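Side-chain contacts in protein (alpha-2u-globulin) (Rattus norvegicus, PDB 2A2U), which probably carries small hydrophobic ligands inside a lipocalin beta-barrel, and binds a hyaline droplet inducer: residues A[143-146]-A[147-151]; A[27-31]-A[32-36]. All coordinates share one frame; numbering follows the deposited sequence.

Contact 1 (A[143-146]-A[147-151])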
loop_
_atom_site.group_PDB
_atom_site.type_symbol
_atom_site.label_atom_id
_atom_site.label_comp_id
_atom_site.label_asym_id
_atom_site.label_seq_id
_atom_site.Cartn_x
_atom_site.Cartn_y
_atom_site.Cartn_z
ATOM N N LYS A 143 -9.033 3.609 -29.775
ATOM C CA LYS A 143 -10.191 2.851 -29.304
ATOM C C LYS A 143 -10.324 1.475 -29.940
ATOM O O LYS A 143 -10.961 0.588 -29.385
ATOM C CB LYS A 143 -11.481 3.653 -29.474
ATOM C CG LYS A 143 -11.815 4.519 -28.273
ATOM C CD LYS A 143 -13.027 5.395 -28.541
ATOM C CE LYS A 143 -13.410 6.212 -27.313
ATOM N NZ LYS A 143 -14.375 7.308 -27.636
ATOM N N ASP A 144 -9.715 1.296 -31.104
ATOM C CA ASP A 144 -9.743 0.006 -31.779
ATOM C C ASP A 144 -8.445 -0.156 -32.566
ATOM O O ASP A 144 -7.699 0.801 -32.754
ATOM C CB ASP A 144 -10.964 -0.128 -32.694
ATOM C CG ASP A 144 -11.226 -1.575 -33.123
ATOM O OD1 ASP A 144 -10.624 -2.500 -32.550
ATOM O OD2 ASP A 144 -12.050 -1.795 -34.033
ATOM N N LEU A 145 -8.147 -1.378 -32.978
ATOM C CA LEU A 145 -6.928 -1.632 -33.713
ATOM C C LEU A 145 -7.151 -2.424 -34.977
ATOM O O LEU A 145 -8.202 -3.033 -35.177
ATOM C CB LEU A 145 -5.922 -2.381 -32.840
ATOM C CG LEU A 145 -5.194 -1.635 -31.734
ATOM C CD1 LEU A 145 -4.503 -2.668 -30.876
ATOM C CD2 LEU A 145 -4.195 -0.651 -32.307
ATOM N N SER A 146 -6.097 -2.443 -35.784
ATOM C CA SER A 146 -6.027 -3.142 -37.055
ATOM C C SER A 146 -6.418 -4.611 -36.893
ATOM O O SER A 146 -6.073 -5.258 -35.901
ATOM C CB SER A 146 -4.592 -3.013 -37.581
ATOM O OG SER A 146 -4.301 -3.907 -38.634
ATOM N N SER A 147 -7.175 -5.116 -37.861
ATOM C CA SER A 147 -7.615 -6.503 -37.861
ATOM C C SER A 147 -6.395 -7.413 -37.889
ATOM O O SER A 147 -6.448 -8.562 -37.458
ATOM C CB SER A 147 -8.481 -6.771 -39.087
ATOM O OG SER A 147 -9.683 -7.422 -38.722
ATOM N N ASP A 148 -5.295 -6.875 -38.406
ATOM C CA ASP A 148 -4.030 -7.587 -38.500
ATOM C C ASP A 148 -3.416 -7.725 -37.117
ATOM O O ASP A 148 -2.906 -8.788 -36.767
ATOM C CB ASP A 148 -3.052 -6.821 -39.392
ATOM C CG ASP A 148 -3.630 -6.498 -40.745
ATOM O OD1 ASP A 148 -4.484 -7.264 -41.236
ATOM O OD2 ASP A 148 -3.227 -5.469 -41.320
ATOM N N ILE A 149 -3.462 -6.645 -36.337
ATOM C CA ILE A 149 -2.901 -6.655 -34.992
ATOM C C ILE A 149 -3.661 -7.670 -34.157
ATOM O O ILE A 149 -3.067 -8.438 -33.402
ATOM C CB ILE A 149 -3.009 -5.275 -34.303
ATOM C CG1 ILE A 149 -2.454 -4.177 -35.202
ATOM C CG2 ILE A 149 -2.233 -5.283 -33.006
ATOM C CD1 ILE A 149 -1.037 -4.420 -35.645
ATOM N N LYS A 150 -4.973 -7.707 -34.341
ATOM C CA LYS A 150 -5.802 -8.629 -33.592
ATOM C C LYS A 150 -5.541 -10.091 -33.943
ATOM O O LYS A 150 -5.763 -10.970 -33.113
ATOM C CB LYS A 150 -7.276 -8.291 -33.770
ATOM C CG LYS A 150 -7.631 -6.907 -33.310
ATOM C CD LYS A 150 -9.126 -6.740 -33.311
ATOM C CE LYS A 150 -9.525 -5.301 -33.086
ATOM N NZ LYS A 150 -11.007 -5.159 -33.069
ATOM N N GLU A 151 -5.062 -10.353 -35.157
ATOM C CA GLU A 151 -4.769 -11.721 -35.583
ATOM C C GLU A 151 -3.483 -12.201 -34.940
ATOM O O GLU A 151 -3.426 -13.310 -34.415
ATOM C CB GLU A 151 -4.614 -11.800 -37.096
ATOM C CG GLU A 151 -5.595 -12.727 -37.785
ATOM C CD GLU A 151 -5.509 -14.167 -37.319
ATOM O OE1 GLU A 151 -4.400 -14.662 -37.022
ATOM O OE2 GLU A 151 -6.569 -14.818 -37.283
#
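Lys150 reaches back from the first turn of helix 147-158 to Asp144, and the two side chains cross at about a right angle. An extended lysine chain (chi2 to chi4 near 180°) carries it past the backbone of Leu145 and Ser146, its CE 3.4 Å from Leu145 O. At its end NZ donates to the syn lone pair of Asp144 OD1, 2.7 Å away, in a salt bridge. OD1 also accepts a weak bond from the backbone N of Leu145, which ties the carboxylate to its own loop. A second carboxylate, that of Asp169, shares Lys150 NZ and links the helix start to strand 167-169.

Ser146 OG, anti to its backbone N (chi1 166°), lies over the open end of the helix and accepts from Asp148 N at 3.1 Å, with a bent N-H...O angle of 143°. Ser146 O accepts from Lys150 N, also at 3.1 Å, in the first i to i+4 bond. On the barrel-facing side, Leu145 CD1 meets Ile149 CG2 obliquely at 4.1 Å; both side chains rest on Tyr119 and Leu138. This is a serine N-cap, with an apolar contact between Leu145 and Ile149 beside it, at the start of the helix that packs against the lipocalin barrel.

Contact 2 (A[27-31]-A[32-36])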
loop_
_atom_site.group_PDB
_atom_site.type_symbol
_atom_site.label_atom_id
_atom_site.label_comp_id
_atom_site.label_asym_id
_atom_site.label_seq_id
_atom_site.Cartn_x
_atom_site.Cartn_y
_atom_site.Cartn_z
ATOM N N GLY A 27 14.174 -8.323 -23.755
ATOM C CA GLY A 27 15.180 -7.442 -23.187
ATOM C C GLY A 27 15.741 -6.512 -24.243
ATOM O O GLY A 27 16.888 -6.660 -24.664
ATOM N N ASN A 28 14.909 -5.576 -24.686
ATOM C CA ASN A 28 15.271 -4.592 -25.706
ATOM C C ASN A 28 14.243 -3.471 -25.667
ATOM O O ASN A 28 14.368 -2.464 -26.367
ATOM C CB ASN A 28 15.307 -5.233 -27.101
ATOM C CG ASN A 28 14.019 -5.959 -27.457
ATOM O OD1 ASN A 28 13.142 -6.159 -26.617
ATOM N ND2 ASN A 28 13.918 -6.382 -28.708
ATOM N N LEU A 29 13.244 -3.661 -24.813
ATOM C CA LEU A 29 12.165 -2.715 -24.619
ATOM C C LEU A 29 12.638 -1.398 -23.995
ATOM O O LEU A 29 13.651 -1.347 -23.316
ATOM C CB LEU A 29 11.112 -3.345 -23.715
ATOM C CG LEU A 29 9.906 -2.453 -23.454
ATOM C CD1 LEU A 29 8.952 -2.550 -24.623
ATOM C CD2 LEU A 29 9.222 -2.847 -22.177
ATOM N N ASP A 30 11.884 -0.338 -24.253
ATOM C CA ASP A 30 12.135 0.995 -23.732
ATOM C C ASP A 30 10.801 1.379 -23.095
ATOM O O ASP A 30 9.986 2.078 -23.695
ATOM C CB ASP A 30 12.489 1.960 -24.869
ATOM C CG ASP A 30 12.837 3.355 -24.364
ATOM O OD1 ASP A 30 12.864 3.571 -23.135
ATOM O OD2 ASP A 30 13.083 4.252 -25.193
ATOM N N VAL A 31 10.588 0.884 -21.877
ATOM C CA VAL A 31 9.357 1.102 -21.121
ATOM C C VAL A 31 8.930 2.562 -21.004
ATOM O O VAL A 31 7.750 2.856 -20.855
ATOM C CB VAL A 31 9.448 0.448 -19.713
ATOM C CG1 VAL A 31 10.363 1.238 -18.813
ATOM C CG2 VAL A 31 8.077 0.325 -19.093
ATOM N N ALA A 32 9.888 3.472 -21.115
ATOM C CA ALA A 32 9.606 4.900 -21.034
ATOM C C ALA A 32 8.603 5.335 -22.095
ATOM O O ALA A 32 7.797 6.230 -21.861
ATOM C CB ALA A 32 10.879 5.689 -21.191
ATOM N N LYS A 33 8.651 4.694 -23.257
ATOM C CA LYS A 33 7.753 5.024 -24.357
ATOM C C LYS A 33 6.338 4.496 -24.209
ATOM O O LYS A 33 5.485 4.774 -25.050
ATOM C CB LYS A 33 8.337 4.531 -25.668
ATOM C CG LYS A 33 9.581 5.252 -26.083
ATOM C CD LYS A 33 10.127 4.621 -27.325
ATOM C CE LYS A 33 11.350 5.351 -27.812
ATOM N NZ LYS A 33 11.965 4.622 -28.958
ATOM N N LEU A 34 6.095 3.704 -23.170
ATOM C CA LEU A 34 4.771 3.143 -22.919
ATOM C C LEU A 34 3.884 4.149 -22.195
ATOM O O LEU A 34 2.690 3.926 -22.028
ATOM C CB LEU A 34 4.893 1.867 -22.091
ATOM C CG LEU A 34 5.617 0.698 -22.753
ATOM C CD1 LEU A 34 5.772 -0.423 -21.758
ATOM C CD2 LEU A 34 4.824 0.223 -23.960
ATOM N N ASN A 35 4.478 5.260 -21.775
ATOM C CA ASN A 35 3.754 6.310 -21.074
ATOM C C ASN A 35 2.630 6.843 -21.947
ATOM O O ASN A 35 2.801 6.990 -23.150
ATOM C CB ASN A 35 4.700 7.462 -20.728
ATOM C CG ASN A 35 4.687 7.810 -19.254
ATOM O OD1 ASN A 35 5.685 8.280 -18.711
ATOM N ND2 ASN A 35 3.564 7.564 -18.593
ATOM N N GLY A 36 1.471 7.094 -21.353
ATOM C CA GLY A 36 0.378 7.640 -22.134
ATOM C C GLY A 36 -0.926 6.892 -22.033
ATOM O O GLY A 36 -1.075 5.990 -21.225
#
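This local contact is a short 3-10 turn, residues 31-34, in the N-terminal segment that leads into strand 36-44 of the lipocalin beta-barrel. A 3-10 turn just before the first barrel strand is a hallmark of lipocalins, and Gly36 and Trp38 fit the family's conserved Gly-X-Trp motif. Two successive i to i+3 backbone bonds define the turn: Lys33 N to Asp30 O and Leu34 N to Val31 O, both 3.0 Å. Their donors lie 36° and 58° out of the respective carbonyl planes, away from the lone pairs, consistent with the tight winding of a 3-10 turn.

The side chains divide between two aspects of the turn. On one, Val31 and Leu34 cross at about a right angle, with Val31 CG2 against Leu34 CD1 at 3.6 Å. Leu29 CD2 approaches the same Leu34 CD1 at 4.2 Å from the preceding loop. Leu29 and Leu34 both pack on Ile111 and Thr114 of strand 106-114, and the turn covers one end of the barrel, as in other lipocalins. Leu34 O accepts from Trp38 NE1, tying the turn to the strand it precedes.

On the outer aspect, Asp30 and Lys33 also cross at about a right angle. With chi1 at -177° Asp30 CG is turned away from its own N, which brings the carboxylate beside the turn: OD1 lies 3.5 Å from Ala32 CB, while the extended Lys33 chain passes OD2, with CG, CD and CE all within 3.7 Å of it. Lys33 is also in a cation-pi contact with Tyr116, whose hydroxyl accepts from Asp30 N. The salt bridge is long, 3.9 Å from Asp30 OD2 to Lys33 NZ, and the carboxylate oxygen lies nearer to the lysine methylene, 3.3 Å from CE.

Contact 2 comes first along the chain, at the entry to strand 36-44; contact 1 follows strand 131-140 and opens helix 147-158. Their centres lie 20 Å apart, and about 12 Å separates their nearest atoms, so the two do not touch. Strand 36-44 relates them: residues 32-36 run into its start, whereas Leu145 and Lys150 of contact 1 rest on Ile41 further along. That strand pairs with both 60-67 and 131-140, helping to close the barrel. The 3-10 turn of contact 2 thus closes one end of the barrel, while the helix start of contact 1 packs on its outer surface; the centre of each contact lies about 15 Å from the centre of the chain.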